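Local coordinates for protein agmatine N-acetyltransferase (Drosophila melanogaster, PDB 7CIW) that transfers the acetyl group of acetyl-CoA to the primary amine of agmatine, as a GCN5-related N-acetyltransferase of the arylalkylamine N-acetyltransferase subfamily, at residues H29-E33 against G132-R138; F59-F63 against T149-R153; V122-V128 against H159-D165. The protein carries 1 engineered substitution. All blocks are in the same frame, centred on the assembly; numbering follows the deposited sequence.

Contact 1 of 3, residues H29-E33 against G132-R138; sequences HYYPE and GVDPQLR. With COA (coenzyme A), chain B; G0R (N-(4-carbamimidamidobutyl)ethanamide), chain C.
Tyr30 CA comes within 4.9 Å of Gly132 CA where the end of helix 19-30 passes the last residues of strand 125-133 and the turn after it. Arg138, extended from CG to NE, meets the Glu33 carboxylate end-on in a two-nitrogen salt bridge: Arg138 NH1 reaches Glu33 OE1 (2.7 Å) on its syn side, while Arg138 NH2 meets Glu33 OE2 (2.9 Å) from above the carboxylate plane, the two flat groups being turned 45° apart. Arg138 NE bonds back to Val133 O (2.8 Å). Pro135 CG sits over one guanidinium face and coenzyme A C9P over the other, so the group is sandwiched between protein and cofactor. A leucine in place of Arg138 would probably leave the Glu33 charge without its mate and Val133 O without a side-chain donor. Next door, the Asp134 carboxylate, which also pairs with Arg70, lies over one face of the His29 ring, toward its rim. With CG anti to the backbone N (chi1 172°), Tyr30 directs OH to acetyl oxygen O3 of the bound acetylagmatine (2.7 Å). Val133 N donates to coenzyme A O9P (2.9 Å), the strand-like hold on pantetheine characteristic of the GNAT cofactor site.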
loop_
_atom_site.group_PDB
_atom_site.type_symbol
_atom_site.label_atom_id
_atom_site.label_comp_id
_atom_site.label_asym_id
_atom_site.label_seq_id
_atom_site.Cartn_x
_atom_site.Cartn_y
_atom_site.Cartn_z
ATOM N N HIS A 29 1.458 12.204 6.759
ATOM C CA HIS A 29 0.390 12.361 5.785
ATOM C C HIS A 29 -0.150 11.058 5.217
ATOM O O HIS A 29 -1.103 11.096 4.431
ATOM C CB HIS A 29 0.860 13.256 4.628
ATOM C CG HIS A 29 1.191 14.649 5.055
ATOM N ND1 HIS A 29 0.311 15.434 5.768
ATOM C CD2 HIS A 29 2.313 15.390 4.894
ATOM C CE1 HIS A 29 0.873 16.604 6.020
ATOM N NE2 HIS A 29 2.087 16.603 5.499
ATOM N N TYR A 30 0.429 9.918 5.572
ATOM C CA TYR A 30 -0.104 8.629 5.159
ATOM C C TYR A 30 -0.766 7.919 6.329
ATOM O O TYR A 30 -1.979 7.698 6.323
ATOM C CB TYR A 30 1.011 7.752 4.574
ATOM C CG TYR A 30 0.577 6.330 4.311
ATOM C CD1 TYR A 30 -0.262 6.025 3.239
ATOM C CD2 TYR A 30 1.007 5.288 5.130
ATOM C CE1 TYR A 30 -0.669 4.726 2.996
ATOM C CE2 TYR A 30 0.602 3.980 4.891
ATOM C CZ TYR A 30 -0.234 3.710 3.823
ATOM O OH TYR A 30 -0.628 2.414 3.586
ATOM N N TYR A 31 0.016 7.588 7.348
ATOM C CA TYR A 31 -0.497 6.798 8.464
ATOM C C TYR A 31 -1.674 7.423 9.209
ATOM O O TYR A 31 -2.585 6.672 9.593
ATOM C CB TYR A 31 0.647 6.528 9.434
ATOM C CG TYR A 31 1.576 5.387 9.086
ATOM C CD1 TYR A 31 1.124 4.068 9.050
ATOM C CD2 TYR A 31 2.927 5.625 8.855
ATOM C CE1 TYR A 31 1.995 3.017 8.781
ATOM C CE2 TYR A 31 3.808 4.580 8.589
ATOM C CZ TYR A 31 3.338 3.280 8.564
ATOM O OH TYR A 31 4.205 2.246 8.313
ATOM N N PRO A 32 -1.724 8.732 9.483
ATOM C CA PRO A 32 -2.856 9.257 10.270
ATOM C C PRO A 32 -4.208 9.091 9.599
ATOM O O PRO A 32 -5.218 9.001 10.307
ATOM C CB PRO A 32 -2.499 10.741 10.461
ATOM C CG PRO A 32 -1.001 10.766 10.345
ATOM C CD PRO A 32 -0.692 9.768 9.273
ATOM N N GLU A 33 -4.259 9.009 8.266
ATOM C CA GLU A 33 -5.519 8.909 7.533
ATOM C C GLU A 33 -5.729 7.570 6.838
ATOM O O GLU A 33 -6.850 7.296 6.391
ATOM C CB GLU A 33 -5.612 10.030 6.490
ATOM C CG GLU A 33 -5.471 11.421 7.075
ATOM C CD GLU A 33 -5.248 12.471 6.011
ATOM O OE1 GLU A 33 -6.210 12.764 5.266
ATOM O OE2 GLU A 33 -4.112 12.991 5.914
ATOM N N GLY A 132 0.465 7.614 -0.435
ATOM C CA GLY A 132 -0.008 8.789 0.286
ATOM C C GLY A 132 0.416 10.062 -0.409
ATOM O O GLY A 132 1.471 10.118 -1.047
ATOM N N VAL A 133 -0.430 11.091 -0.300
ATOM C CA VAL A 133 -0.194 12.409 -0.882
ATOM C C VAL A 133 -0.453 13.453 0.198
ATOM O O VAL A 133 -1.443 13.349 0.930
ATOM C CB VAL A 133 -1.097 12.666 -2.106
ATOM C CG1 VAL A 133 -0.901 14.082 -2.625
ATOM C CG2 VAL A 133 -0.787 11.677 -3.227
ATOM N N ASP A 134 0.450 14.430 0.313
ATOM C CA ASP A 134 0.258 15.579 1.192
ATOM C C ASP A 134 -1.107 16.207 0.921
ATOM O O ASP A 134 -1.445 16.460 -0.243
ATOM C CB ASP A 134 1.385 16.591 0.937
ATOM C CG ASP A 134 1.400 17.766 1.918
ATOM O OD1 ASP A 134 0.350 18.373 2.202
ATOM O OD2 ASP A 134 2.506 18.118 2.366
ATOM N N PRO A 135 -1.912 16.460 1.953
ATOM C CA PRO A 135 -3.244 17.049 1.731
ATOM C C PRO A 135 -3.215 18.311 0.893
ATOM O O PRO A 135 -4.149 18.557 0.121
ATOM C CB PRO A 135 -3.733 17.324 3.158
ATOM C CG PRO A 135 -3.009 16.322 3.993
ATOM C CD PRO A 135 -1.652 16.201 3.376
ATOM N N GLN A 136 -2.147 19.107 0.989
ATOM C CA GLN A 136 -2.057 20.328 0.202
ATOM C C GLN A 136 -1.849 20.063 -1.282
ATOM O O GLN A 136 -2.021 20.980 -2.090
ATOM C CB GLN A 136 -0.917 21.196 0.729
ATOM C CG GLN A 136 -1.247 21.896 2.025
ATOM C CD GLN A 136 -0.231 22.953 2.385
ATOM O OE1 GLN A 136 0.979 22.703 2.366
ATOM N NE2 GLN A 136 -0.713 24.146 2.720
ATOM N N LEU A 137 -1.470 18.846 -1.661
ATOM C CA LEU A 137 -1.256 18.502 -3.062
ATOM C C LEU A 137 -2.276 17.494 -3.575
ATOM O O LEU A 137 -2.102 16.958 -4.672
ATOM C CB LEU A 137 0.161 17.960 -3.263
ATOM C CG LEU A 137 1.386 18.885 -3.357
ATOM C CD1 LEU A 137 1.254 19.842 -4.532
ATOM C CD2 LEU A 137 1.631 19.646 -2.063
ATOM N N ARG A 138 -3.325 17.205 -2.808
ATOM C CA ARG A 138 -4.301 16.216 -3.244
ATOM C C ARG A 138 -5.203 16.791 -4.328
ATOM O O ARG A 138 -5.455 17.996 -4.385
ATOM C CB ARG A 138 -5.130 15.711 -2.060
ATOM C CG ARG A 138 -4.324 14.792 -1.141
ATOM C CD ARG A 138 -5.102 14.276 0.047
ATOM N NE ARG A 138 -4.201 13.608 0.987
ATOM C CZ ARG A 138 -4.495 13.346 2.255
ATOM N NH1 ARG A 138 -5.686 13.676 2.750
ATOM N NH2 ARG A 138 -3.596 12.748 3.030
HETATM N N1A COA B . -10.051 13.086 1.417
HETATM C C2A COA B . -10.989 13.825 0.763
HETATM N N3A COA B . -10.933 13.971 -0.604
HETATM C C4A COA B . -9.949 13.389 -1.308
HETATM C C5A COA B . -9.024 12.667 -0.658
HETATM C C6A COA B . -9.088 12.518 0.712
HETATM N N6A COA B . -8.326 11.838 1.838
HETATM N N7A COA B . -8.132 12.173 -1.554
HETATM C C8A COA B . -8.497 12.590 -2.774
HETATM N N9A COA B . -9.610 13.324 -2.621
HETATM C C1B COA B . -10.392 14.026 -3.456
HETATM C C2B COA B . -9.486 15.097 -4.112
HETATM O O2B COA B . -9.334 16.299 -3.260
HETATM C C3B COA B . -10.029 15.333 -5.323
HETATM O O3B COA B . -11.255 16.113 -5.299
HETATM P P3B COA B . -11.301 17.766 -5.480
HETATM O O7A COA B . -10.162 18.231 -6.367
HETATM O O8A COA B . -12.674 18.187 -6.012
HETATM O O9A COA B . -11.121 18.323 -4.075
HETATM C C4B COA B . -10.558 13.863 -5.801
HETATM O O4B COA B . -10.797 13.161 -4.701
HETATM C C5B COA B . -9.572 13.177 -6.715
HETATM O O5B COA B . -8.273 13.372 -6.171
HETATM P P1A COA B . -7.004 12.361 -6.596
HETATM O O1A COA B . -7.461 11.070 -7.280
HETATM O O2A COA B . -5.997 13.149 -7.421
HETATM O O3A COA B . -6.355 11.928 -5.153
HETATM P P2A COA B . -4.772 11.986 -4.721
HETATM O O4A COA B . -4.315 13.410 -4.610
HETATM O O5A COA B . -3.953 11.156 -5.683
HETATM O O6A COA B . -4.855 11.306 -3.224
HETATM C CBP COA B . -4.718 9.437 -1.863
HETATM C CCP COA B . -5.347 10.012 -3.106
HETATM C CDP COA B . -3.197 9.216 -2.164
HETATM C CEP COA B . -5.380 8.097 -1.511
HETATM C CAP COA B . -4.953 10.418 -0.717
HETATM O OAP COA B . -6.329 10.447 -0.425
HETATM C C9P COA B . -4.206 10.056 0.582
HETATM O O9P COA B . -3.039 10.254 0.733
HETATM N N8P COA B . -4.976 9.490 1.671
HETATM C C7P COA B . -4.362 9.171 2.974
HETATM C C6P COA B . -3.522 7.823 3.000
HETATM C C5P COA B . -4.393 6.761 2.377
HETATM O O5P COA B . -5.501 6.524 2.779
HETATM N N4P COA B . -3.783 6.022 1.233
HETATM C C3P COA B . -4.469 4.998 0.462
HETATM C C2P COA B . -4.760 3.730 1.266
HETATM S S1P COA B . -5.376 2.628 -0.044
HETATM C C10 G0R C . 0.195 -0.495 7.034
HETATM N N12 G0R C . -0.425 0.174 8.170
HETATM C C1 G0R C . -1.859 1.326 -1.004
HETATM C C2 G0R C . -2.162 1.344 0.492
HETATM C C5 G0R C . -3.135 0.180 2.515
HETATM C C6 G0R C . -2.158 -0.724 3.271
HETATM C C7 G0R C . -2.566 -0.945 4.732
HETATM C C8 G0R C . -1.766 -0.156 5.776
HETATM N N4 G0R C . -2.828 0.207 1.094
HETATM N N9 G0R C . -0.417 -0.648 5.948
HETATM N N11 G0R C . 1.544 -0.994 7.141
HETATM O O3 G0R C . -1.842 2.276 1.154
#

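Contact 2 of 3, residues F59-F63 against T149-R153; sequences FGTCF and TVAQR
Phe59 O, in the turn leading into strand 62-67, is gripped by the tip of Arg153 on helix 142-156, the helix of the GNAT fold's beta-alpha-beta unit, which here packs against the antiparallel part of the sheet. Arg153 NH2 donates to Phe59 O at 2.8 Å with the acceptor close to the guanidinium plane. Gly60 follows with a positive phi (70°); lacking a side chain, it lets the guanidinium lie close against the backbone, and Gly60 O lies 2.9 Å from Arg153 NE. Gly60 O also accepts from Gln13 NE2. Thr61 turns its methyl to the helix, CG2 touching Arg153 CG at 3.7 Å, while its OG1 bonds to Ala77 O on the neighbouring strand. The Thr61 and Arg153 side chains cross at about a right angle. The bend of the Arg153 chain at chi2 (65°) carries its guanidinium along the turn while CB stays near the ring of Phe63. That ring, on the strand proper, is the apolar centre of the contact: Arg153 CB lies 4.0 Å from Phe63 CZ, and Val150 CG2 touches Phe63 CD2 at 4.1 Å. Thr149 splits its roles, OG1 bonding to Lys3 NZ and Arg145 O. Its methyl makes a CH-pi contact, Thr149 CG2 standing 3.6 Å from the Phe63 ring centroid and only 9° off the ring normal.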
loop_
_atom_site.group_PDB
_atom_site.type_symbol
_atom_site.label_atom_id
_atom_site.label_comp_id
_atom_site.label_asym_id
_atom_site.label_seq_id
_atom_site.Cartn_x
_atom_site.Cartn_y
_atom_site.Cartn_z
ATOM N N PHE A 59 14.343 -2.892 -2.996
ATOM C CA PHE A 59 13.861 -3.391 -4.276
ATOM C C PHE A 59 13.859 -2.334 -5.365
ATOM O O PHE A 59 13.630 -2.682 -6.525
ATOM C CB PHE A 59 12.444 -3.945 -4.136
ATOM C CG PHE A 59 12.330 -5.107 -3.208
ATOM C CD1 PHE A 59 13.163 -6.206 -3.343
ATOM C CD2 PHE A 59 11.393 -5.096 -2.186
ATOM C CE1 PHE A 59 13.054 -7.281 -2.489
ATOM C CE2 PHE A 59 11.286 -6.169 -1.317
ATOM C CZ PHE A 59 12.118 -7.265 -1.474
ATOM N N GLY A 60 14.083 -1.064 -5.034
ATOM C CA GLY A 60 13.999 -0.037 -6.056
ATOM C C GLY A 60 12.594 0.220 -6.536
ATOM O O GLY A 60 12.400 0.737 -7.636
ATOM N N THR A 61 11.604 -0.138 -5.727
ATOM C CA THR A 61 10.203 -0.069 -6.116
ATOM C C THR A 61 9.444 0.940 -5.265
ATOM O O THR A 61 8.209 0.899 -5.206
ATOM C CB THR A 61 9.568 -1.453 -6.002
ATOM O OG1 THR A 61 9.966 -2.043 -4.760
ATOM C CG2 THR A 61 10.043 -2.333 -7.144
ATOM N N CYS A 62 10.160 1.839 -4.604
ATOM C CA CYS A 62 9.578 2.864 -3.752
ATOM C C CYS A 62 9.933 4.221 -4.341
ATOM O O CYS A 62 11.096 4.452 -4.692
ATOM C CB CYS A 62 10.120 2.737 -2.334
ATOM S SG CYS A 62 9.584 1.228 -1.524
ATOM N N PHE A 63 8.935 5.097 -4.494
ATOM C CA PHE A 63 9.131 6.371 -5.175
ATOM C C PHE A 63 8.510 7.508 -4.381
ATOM O O PHE A 63 7.526 7.321 -3.668
ATOM C CB PHE A 63 8.540 6.343 -6.595
ATOM C CG PHE A 63 9.132 5.273 -7.460
ATOM C CD1 PHE A 63 10.258 5.526 -8.220
ATOM C CD2 PHE A 63 8.572 4.011 -7.495
ATOM C CE1 PHE A 63 10.816 4.532 -9.014
ATOM C CE2 PHE A 63 9.119 3.017 -8.285
ATOM C CZ PHE A 63 10.248 3.278 -9.038
ATOM N N THR A 149 4.276 5.204 -12.206
ATOM C CA THR A 149 5.710 4.950 -12.066
ATOM C C THR A 149 5.966 3.533 -11.588
ATOM O O THR A 149 6.884 2.858 -12.071
ATOM C CB THR A 149 6.322 5.969 -11.100
ATOM O OG1 THR A 149 6.047 7.288 -11.587
ATOM C CG2 THR A 149 7.830 5.771 -10.974
ATOM N N VAL A 150 5.156 3.063 -10.635
ATOM C CA VAL A 150 5.281 1.691 -10.156
ATOM C C VAL A 150 4.993 0.705 -11.278
ATOM O O VAL A 150 5.695 -0.300 -11.431
ATOM C CB VAL A 150 4.353 1.462 -8.955
ATOM C CG1 VAL A 150 4.286 -0.035 -8.608
ATOM C CG2 VAL A 150 4.848 2.290 -7.778
ATOM N N ALA A 151 3.934 0.956 -12.064
ATOM C CA ALA A 151 3.621 0.041 -13.156
ATOM C C ALA A 151 4.782 -0.086 -14.131
ATOM O O ALA A 151 5.070 -1.186 -14.615
ATOM C CB ALA A 151 2.364 0.496 -13.904
ATOM N N GLN A 152 5.443 1.027 -14.460
ATOM C CA GLN A 152 6.570 0.951 -15.389
ATOM C C GLN A 152 7.740 0.201 -14.772
ATOM O O GLN A 152 8.425 -0.571 -15.456
ATOM C CB GLN A 152 7.017 2.350 -15.820
ATOM C CG GLN A 152 8.133 2.314 -16.864
ATOM C CD GLN A 152 7.710 1.592 -18.134
ATOM O OE1 GLN A 152 6.685 1.921 -18.721
ATOM N NE2 GLN A 152 8.496 0.600 -18.559
ATOM N N ARG A 153 7.979 0.411 -13.479
ATOM C CA ARG A 153 9.018 -0.345 -12.794
ATOM C C ARG A 153 8.689 -1.830 -12.803
ATOM O O ARG A 153 9.580 -2.677 -12.969
ATOM C CB ARG A 153 9.172 0.189 -11.370
ATOM C CG ARG A 153 10.091 -0.602 -10.464
ATOM C CD ARG A 153 11.524 -0.573 -10.942
ATOM N NE ARG A 153 12.424 -1.076 -9.904
ATOM C CZ ARG A 153 13.674 -1.457 -10.122
ATOM N NH1 ARG A 153 14.177 -1.393 -11.346
ATOM N NH2 ARG A 153 14.413 -1.911 -9.117
#

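Contact 3 of 3, residues V122-V128 against H159-D165; sequences VPSCLHV and HQLVSVD. With G0R (N-(4-carbamimidamidobutyl)ethanamide), chain C.
Leu126 N lies over one face of the His159 ring, toward its rim, and Leu126 CB adds a CH-pi contact over the face; at the ring edge Ser124 OG hydrogen-bonds to His159 ND1 (2.8 Å). The His127 ring works through its edge: Ser163 OG meets His127 ND1 in the ring plane (2.8 Å), and a water at His127 NE2 (2.9 Å) donates on to Asp165 OD2. Asp165 OD1 is held by Thr211. A chi1 of -172° swings His127 CG away from its own N and brings ND1 to Ser163; a partner on each nitrogen probably limits the ring's turning. Between them, strands 125-133 and 161-166 pair in parallel across a beta-alpha-beta crossover, through Leu126 N to Leu161 O, Ser163 N to Leu126 O and Val128 N to Ser163 O. On the sheet face toward helix 142-156, Val128 packs on Val162 and Val164. Beyond Val128 the strands part, Val128 O standing 4.5 Å from Asp165 N, the splay characteristic of GNAT enzymes. A second water bridges the split, donating to Val128 O (2.7 Å) and accepting from Asp165 N and from acetylagmatine N4, which also bonds weakly to Asp165 O. Water at the acetylated nitrogen is consistent with solvent helping to take up the amine's proton.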
loop_
_atom_site.group_PDB
_atom_site.type_symbol
_atom_site.label_atom_id
_atom_site.label_comp_id
_atom_site.label_asym_id
_atom_site.label_seq_id
_atom_site.Cartn_x
_atom_site.Cartn_y
_atom_site.Cartn_z
ATOM N N VAL A 122 0.157 -16.224 -12.960
ATOM C CA VAL A 122 1.363 -15.431 -13.199
ATOM C C VAL A 122 2.386 -15.815 -12.139
ATOM O O VAL A 122 2.001 -16.203 -11.030
ATOM C CB VAL A 122 1.088 -13.919 -13.156
ATOM C CG1 VAL A 122 0.207 -13.493 -14.329
ATOM C CG2 VAL A 122 0.452 -13.546 -11.826
ATOM N N PRO A 123 3.687 -15.717 -12.424
ATOM C CA PRO A 123 4.687 -16.175 -11.451
ATOM C C PRO A 123 4.890 -15.236 -10.282
ATOM O O PRO A 123 5.398 -15.674 -9.239
ATOM C CB PRO A 123 5.971 -16.284 -12.287
ATOM C CG PRO A 123 5.759 -15.385 -13.433
ATOM C CD PRO A 123 4.289 -15.379 -13.727
ATOM N N SER A 124 4.482 -13.979 -10.409
ATOM C CA SER A 124 4.800 -12.966 -9.417
ATOM C C SER A 124 3.885 -11.775 -9.641
ATOM O O SER A 124 3.240 -11.643 -10.682
ATOM C CB SER A 124 6.261 -12.530 -9.516
ATOM O OG SER A 124 6.501 -11.876 -10.755
ATOM N N CYS A 125 3.872 -10.884 -8.658
ATOM C CA CYS A 125 3.088 -9.665 -8.758
ATOM C C CYS A 125 3.848 -8.561 -8.033
ATOM O O CYS A 125 4.546 -8.822 -7.055
ATOM C CB CYS A 125 1.683 -9.879 -8.160
ATOM S SG CYS A 125 0.530 -8.481 -8.283
ATOM N N LEU A 126 3.743 -7.338 -8.542
ATOM C CA LEU A 126 4.255 -6.181 -7.815
ATOM C C LEU A 126 3.111 -5.590 -7.003
ATOM O O LEU A 126 2.136 -5.093 -7.569
ATOM C CB LEU A 126 4.840 -5.145 -8.775
ATOM C CG LEU A 126 5.564 -3.956 -8.153
ATOM C CD1 LEU A 126 6.622 -4.404 -7.163
ATOM C CD2 LEU A 126 6.218 -3.135 -9.255
ATOM N N HIS A 127 3.227 -5.645 -5.684
ATOM C CA HIS A 127 2.151 -5.208 -4.805
ATOM C C HIS A 127 2.444 -3.829 -4.230
ATOM O O HIS A 127 3.529 -3.597 -3.691
ATOM C CB HIS A 127 1.968 -6.215 -3.672
ATOM C CG HIS A 127 0.772 -5.946 -2.821
ATOM N ND1 HIS A 127 -0.502 -6.310 -3.197
ATOM C CD2 HIS A 127 0.648 -5.316 -1.626
ATOM C CE1 HIS A 127 -1.358 -5.935 -2.262
ATOM N NE2 HIS A 127 -0.689 -5.324 -1.302
ATOM N N VAL A 128 1.465 -2.931 -4.308
ATOM C CA VAL A 128 1.604 -1.587 -3.746
ATOM C C VAL A 128 1.168 -1.631 -2.283
ATOM O O VAL A 128 -0.012 -1.836 -1.982
ATOM C CB VAL A 128 0.797 -0.558 -4.539
ATOM C CG1 VAL A 128 0.852 0.811 -3.863
ATOM C CG2 VAL A 128 1.323 -0.491 -5.971
ATOM N N HIS A 159 7.374 -8.245 -14.126
ATOM C CA HIS A 159 6.083 -8.588 -13.541
ATOM C C HIS A 159 4.981 -8.448 -14.580
ATOM O O HIS A 159 5.009 -7.559 -15.429
ATOM C CB HIS A 159 5.772 -7.699 -12.339
ATOM C CG HIS A 159 6.696 -7.911 -11.185
ATOM N ND1 HIS A 159 6.681 -9.059 -10.420
ATOM C CD2 HIS A 159 7.690 -7.140 -10.690
ATOM C CE1 HIS A 159 7.617 -8.977 -9.493
ATOM N NE2 HIS A 159 8.247 -7.824 -9.634
ATOM N N GLN A 160 3.998 -9.339 -14.503
ATOM C CA GLN A 160 2.854 -9.295 -15.401
ATOM C C GLN A 160 1.617 -8.716 -14.735
ATOM O O GLN A 160 0.566 -8.608 -15.375
ATOM C CB GLN A 160 2.560 -10.700 -15.934
ATOM C CG GLN A 160 3.721 -11.267 -16.767
ATOM C CD GLN A 160 3.597 -12.756 -16.985
ATOM O OE1 GLN A 160 2.531 -13.246 -17.344
ATOM N NE2 GLN A 160 4.687 -13.488 -16.761
ATOM N N LEU A 161 1.726 -8.309 -13.476
ATOM C CA LEU A 161 0.561 -7.891 -12.716
ATOM C C LEU A 161 1.010 -6.921 -11.639
ATOM O O LEU A 161 2.099 -7.077 -11.083
ATOM C CB LEU A 161 -0.143 -9.096 -12.081
ATOM C CG LEU A 161 -1.568 -8.874 -11.565
ATOM C CD1 LEU A 161 -2.544 -8.739 -12.738
ATOM C CD2 LEU A 161 -1.982 -10.019 -10.635
ATOM N N VAL A 162 0.173 -5.914 -11.378
ATOM C CA VAL A 162 0.279 -5.036 -10.212
ATOM C C VAL A 162 -0.980 -5.243 -9.387
ATOM O O VAL A 162 -2.070 -5.356 -9.950
ATOM C CB VAL A 162 0.415 -3.549 -10.602
ATOM C CG1 VAL A 162 0.450 -2.644 -9.359
ATOM C CG2 VAL A 162 1.649 -3.325 -11.462
ATOM N N SER A 163 -0.836 -5.308 -8.064
ATOM C CA SER A 163 -1.991 -5.420 -7.175
ATOM C C SER A 163 -1.914 -4.355 -6.093
ATOM O O SER A 163 -0.837 -3.856 -5.765
ATOM C CB SER A 163 -2.090 -6.806 -6.532
ATOM O OG SER A 163 -0.902 -7.131 -5.814
ATOM N N VAL A 164 -3.077 -4.011 -5.528
ATOM C CA VAL A 164 -3.125 -2.989 -4.484
ATOM C C VAL A 164 -4.396 -3.170 -3.656
ATOM O O VAL A 164 -5.477 -3.392 -4.213
ATOM C CB VAL A 164 -3.025 -1.576 -5.104
ATOM C CG1 VAL A 164 -4.161 -1.331 -6.128
ATOM C CG2 VAL A 164 -3.017 -0.495 -4.018
ATOM N N ASP A 165 -4.270 -3.134 -2.323
ATOM C CA ASP A 165 -5.427 -3.212 -1.427
ATOM C C ASP A 165 -5.885 -1.797 -1.109
ATOM O O ASP A 165 -5.316 -1.128 -0.246
ATOM C CB ASP A 165 -5.090 -3.951 -0.133
ATOM C CG ASP A 165 -4.594 -5.366 -0.364
ATOM O OD1 ASP A 165 -5.094 -6.036 -1.291
ATOM O OD2 ASP A 165 -3.705 -5.811 0.398
HETATM C C10 G0R C . 0.195 -0.495 7.034
HETATM N N12 G0R C . -0.425 0.174 8.170
HETATM C C1 G0R C . -1.859 1.326 -1.004
HETATM C C2 G0R C . -2.162 1.344 0.492
HETATM C C5 G0R C . -3.135 0.180 2.515
HETATM C C6 G0R C . -2.158 -0.724 3.271
HETATM C C7 G0R C . -2.566 -0.945 4.732
HETATM C C8 G0R C . -1.766 -0.156 5.776
HETATM N N4 G0R C . -2.828 0.207 1.094
HETATM N N9 G0R C . -0.417 -0.648 5.948
HETATM N N11 G0R C . 1.544 -0.994 7.141
HETATM O O3 G0R C . -1.842 2.276 1.154
HETATM O O HOH W 1 4.398 -11.862 -13.228
HETATM O O HOH W 2 -1.622 -4.237 1.192
HETATM O O HOH W 3 -2.185 -2.164 -0.482
#

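From the N terminus the chain supplies 29-33, 59-63 and 122-128, then their partners 132-138, 149-153 and 159-165 in the same order, so the three loops all cross and none nests in another. Contact 1 closes a loop of 98 residues, bringing the end of helix 19-30 to the end of strand 125-133. Contact 2 spans 85 and ties the start of strand 62-67 to helix 142-156. Contact 3, with 30, joins the two parallel strands that precede and follow that helix in the chain. Contacts 2 and 3 touch, Thr61 and Val150 packing on Leu126. Contacts 1 and 3 share strand 125-133 and both touch the bound acetylagmatine, though they lie on opposite sides of the chain's centre.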